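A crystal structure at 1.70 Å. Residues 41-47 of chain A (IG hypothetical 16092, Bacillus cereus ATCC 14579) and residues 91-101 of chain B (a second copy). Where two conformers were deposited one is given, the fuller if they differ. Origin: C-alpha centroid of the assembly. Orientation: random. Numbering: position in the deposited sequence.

Chain A 41-47: YEVGAME
Chain B (91-101) TIDEKVWKYRD

Two copies of one protein meet here, burying 448 Å² between the stretches. In chain A, residues 41-43 are extended and close a strand; phi/psi runs from -150/165 at Y41(A) to -81/123 at V43(A). The chain then turns. G44(A) sits at -108/174, A45(A) at -65/-30 and M46(A) at -116/-24. G44(A) N donates to E47(A) O at 2.8 Å, which closes the turn.

In chain B, a helix follows T91(B). T91(B) is its N-cap: E94(B) N donates to T91(B) OG1 at 3.3 Å, a weak bond. V96(B) N reaches I92(B) O at 3.1 Å, and W97(B) N reaches D93(B) O at 3.0 Å. Y99(B) N bonds to V96(B) O at 2.9 Å. R100(B), at -130/135, is extended.

The two chains run in opposite senses. The CA atoms of V43(A) and Y99(B) lie 6.3 Å apart, and those of A45(A) and K95(B) 5.2 Å.

Direct hydrogen bonds across the contact run from chain B side chains to chain A carbonyls. R100(B) is m, t, t with chi4 at -160°. Its NE and NH1 donate to V43(A) O at 2.8 and 3.0 Å, so one carbonyl takes two bonds at the guanidinium edge. K95(B) is m, t, p, t. Its NZ donates to A45(A) O at 2.8 Å and lies 3.9 Å from M46(A) SE. M46(A) is a selenomethionine, m, m, m, whose CB points away.

One salt bridge is long. E42(A) OE2 is 3.7 Å from R100(B) NH1, with E42(A) CD over one guanidinium face. The oxygen lies well out of the guanidinium plane, so the attraction is of charge alone. E42(A) is t, t with chi3 at -111°.

Apolar side chains add to the contact. V43(A) is t, and its CA-to-CB bond points toward chain B; its CB is 3.7 Å from CB of Y99(B). Y99(B) is m with chi2 at 125°, and its ring leads away. The small A45(A) packs against the helix, its CB 4.1 Å from I92(B) CG1 and 4.3 Å from V96(B) CG1. I92(B) is m, t and V96(B) is m. V96(B) CG1 also touches backbone, 3.5 Å from G44(A) C and 3.4 Å from A45(A) N.

Two waters bridge to Y99(B) O. Water 1 donates to Y99(B) O at 2.7 Å and bonds Y41(A) OH at 2.9 Å; Y41(A) is p, chi2 -90°. Water 2 donates to Y99(B) O at 2.8 Å and accepts from V43(A) N at 2.9 Å.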

# COMPACT_ATOMS: atom_id res chain seq x y z
N TYR A 41 -15.28 4.31 -11.86
CA TYR A 41 -14.58 4.44 -10.58
C TYR A 41 -15.54 4.35 -9.40
O TYR A 41 -16.76 4.46 -9.55
CB TYR A 41 -13.83 5.79 -10.52
CG TYR A 41 -14.75 6.98 -10.42
CD1 TYR A 41 -15.23 7.63 -11.57
CD2 TYR A 41 -15.18 7.45 -9.16
CE1 TYR A 41 -16.11 8.74 -11.46
CE2 TYR A 41 -16.05 8.53 -9.05
CZ TYR A 41 -16.51 9.16 -10.19
OH TYR A 41 -17.37 10.22 -10.06
N GLU A 42 -14.97 4.16 -8.21
CA GLU A 42 -15.70 4.29 -6.97
C GLU A 42 -14.78 4.83 -5.90
O GLU A 42 -13.72 4.27 -5.65
CB GLU A 42 -16.26 2.94 -6.54
CG GLU A 42 -17.16 3.03 -5.31
CD GLU A 42 -17.63 1.67 -4.88
OE1 GLU A 42 -18.84 1.40 -5.03
OE2 GLU A 42 -16.80 0.85 -4.43
N VAL A 43 -15.20 5.94 -5.30
CA VAL A 43 -14.46 6.54 -4.20
C VAL A 43 -14.79 5.79 -2.89
O VAL A 43 -15.96 5.64 -2.52
CB VAL A 43 -14.77 8.05 -4.07
CG1 VAL A 43 -14.00 8.65 -2.89
CG2 VAL A 43 -14.41 8.79 -5.37
N GLY A 44 -13.74 5.27 -2.25
CA GLY A 44 -13.88 4.64 -0.93
C GLY A 44 -13.26 5.53 0.13
O GLY A 44 -12.63 6.55 -0.17
N ALA A 45 -13.43 5.13 1.39
CA ALA A 45 -12.96 5.95 2.51
C ALA A 45 -11.43 6.07 2.55
O ALA A 45 -10.91 7.09 3.01
CB ALA A 45 -13.46 5.37 3.82
N MSE A 46 -10.72 5.05 2.06
CA MSE A 46 -9.24 5.01 2.12
C MSE A 46 -8.55 5.03 0.76
O MSE A 46 -7.38 5.42 0.67
CB MSE A 46 -8.76 3.75 2.88
CG MSE A 46 -9.32 3.61 4.32
SE MSE A 46 -8.82 5.09 5.47
CE MSE A 46 -6.93 4.71 5.57
N GLU A 47 -9.27 4.59 -0.28
CA GLU A 47 -8.75 4.39 -1.64
C GLU A 47 -9.87 4.63 -2.65
O GLU A 47 -11.04 4.38 -2.34
CB GLU A 47 -8.26 2.94 -1.84
CG GLU A 47 -7.29 2.36 -0.80
CD GLU A 47 -5.97 3.13 -0.67
OE1 GLU A 47 -5.52 3.80 -1.64
OE2 GLU A 47 -5.39 3.07 0.42
N THR B 91 -14.77 8.44 10.31
CA THR B 91 -15.83 7.57 9.82
C THR B 91 -15.77 7.45 8.30
O THR B 91 -15.18 8.29 7.62
CB THR B 91 -17.23 8.10 10.23
OG1 THR B 91 -17.44 9.40 9.64
CG2 THR B 91 -17.32 8.21 11.75
N ILE B 92 -16.39 6.39 7.78
CA ILE B 92 -16.50 6.20 6.34
C ILE B 92 -17.27 7.35 5.70
O ILE B 92 -16.85 7.91 4.67
CB ILE B 92 -17.18 4.85 6.03
CG1 ILE B 92 -16.23 3.70 6.40
CG2 ILE B 92 -17.58 4.79 4.54
CD1 ILE B 92 -16.86 2.31 6.41
N ASP B 93 -18.40 7.72 6.30
CA ASP B 93 -19.28 8.71 5.67
C ASP B 93 -18.61 10.08 5.54
O ASP B 93 -18.83 10.79 4.57
CB ASP B 93 -20.60 8.82 6.42
CG ASP B 93 -21.47 7.57 6.30
OD1 ASP B 93 -22.29 7.32 7.21
OD2 ASP B 93 -21.36 6.83 5.30
N GLU B 94 -17.78 10.44 6.51
CA GLU B 94 -17.12 11.74 6.43
C GLU B 94 -16.17 11.83 5.24
O GLU B 94 -15.98 12.89 4.64
CB GLU B 94 -16.41 12.07 7.75
CG GLU B 94 -14.98 11.67 7.79
CD GLU B 94 -14.28 12.31 8.94
OE1 GLU B 94 -14.44 11.81 10.07
OE2 GLU B 94 -13.59 13.32 8.71
N LYS B 95 -15.59 10.69 4.87
CA LYS B 95 -14.62 10.66 3.77
C LYS B 95 -15.27 10.53 2.39
O LYS B 95 -14.72 11.03 1.41
CB LYS B 95 -13.59 9.56 4.02
CG LYS B 95 -12.94 9.69 5.41
CD LYS B 95 -11.59 9.03 5.51
CE LYS B 95 -10.52 9.73 4.69
NZ LYS B 95 -9.34 8.81 4.62
N VAL B 96 -16.45 9.91 2.32
CA VAL B 96 -17.06 9.62 1.02
C VAL B 96 -18.30 10.41 0.62
O VAL B 96 -18.71 10.34 -0.53
CB VAL B 96 -17.37 8.10 0.83
CG1 VAL B 96 -16.13 7.25 1.09
CG2 VAL B 96 -18.52 7.68 1.71
N TRP B 97 -18.91 11.15 1.56
CA TRP B 97 -20.19 11.81 1.29
C TRP B 97 -20.19 12.73 0.07
O TRP B 97 -21.21 12.83 -0.62
CB TRP B 97 -20.72 12.56 2.53
CG TRP B 97 -19.95 13.81 2.87
CD1 TRP B 97 -18.86 13.89 3.68
CD2 TRP B 97 -20.23 15.15 2.43
NE1 TRP B 97 -18.42 15.20 3.77
CE2 TRP B 97 -19.25 15.99 3.01
CE3 TRP B 97 -21.21 15.73 1.60
CZ2 TRP B 97 -19.21 17.38 2.79
CZ3 TRP B 97 -21.18 17.11 1.39
CH2 TRP B 97 -20.18 17.92 1.99
N LYS B 98 -19.08 13.40 -0.19
CA LYS B 98 -18.97 14.33 -1.32
C LYS B 98 -18.96 13.59 -2.66
O LYS B 98 -19.21 14.19 -3.72
CB LYS B 98 -17.68 15.17 -1.21
CG LYS B 98 -17.62 16.12 -0.01
CD LYS B 98 -16.54 17.17 -0.19
CE LYS B 98 -15.30 16.97 0.67
NZ LYS B 98 -15.07 15.63 1.24
N TYR B 99 -18.69 12.29 -2.62
CA TYR B 99 -18.19 11.57 -3.79
C TYR B 99 -19.03 10.40 -4.27
O TYR B 99 -18.65 9.71 -5.23
CB TYR B 99 -16.78 11.08 -3.52
CG TYR B 99 -15.82 12.16 -3.15
CD1 TYR B 99 -15.08 12.09 -1.97
CD2 TYR B 99 -15.65 13.28 -3.98
CE1 TYR B 99 -14.18 13.08 -1.64
CE2 TYR B 99 -14.76 14.28 -3.64
CZ TYR B 99 -14.03 14.18 -2.48
OH TYR B 99 -13.14 15.17 -2.15
N ARG B 100 -20.16 10.18 -3.61
CA ARG B 100 -21.08 9.12 -4.00
C ARG B 100 -22.50 9.65 -4.11
O ARG B 100 -22.96 10.37 -3.23
CB ARG B 100 -21.04 8.00 -2.97
CG ARG B 100 -19.75 7.21 -2.99
CD ARG B 100 -19.92 6.00 -2.11
NE ARG B 100 -18.72 5.18 -2.06
CZ ARG B 100 -18.70 3.90 -1.69
NH1 ARG B 100 -17.55 3.24 -1.68
NH2 ARG B 100 -19.83 3.28 -1.35
N ASP B 101 -23.18 9.25 -5.19
CA ASP B 101 -24.56 9.66 -5.50
C ASP B 101 -25.56 9.33 -4.40
O ASP B 101 -26.52 10.08 -4.18
CB ASP B 101 -25.02 9.04 -6.83
CG ASP B 101 -24.36 9.70 -8.02
OD1 ASP B 101 -23.63 10.68 -7.81
OD2 ASP B 101 -24.57 9.24 -9.17
O HOH W 1 -17.87 11.18 -7.36
O HOH W 2 -17.69 7.21 -6.00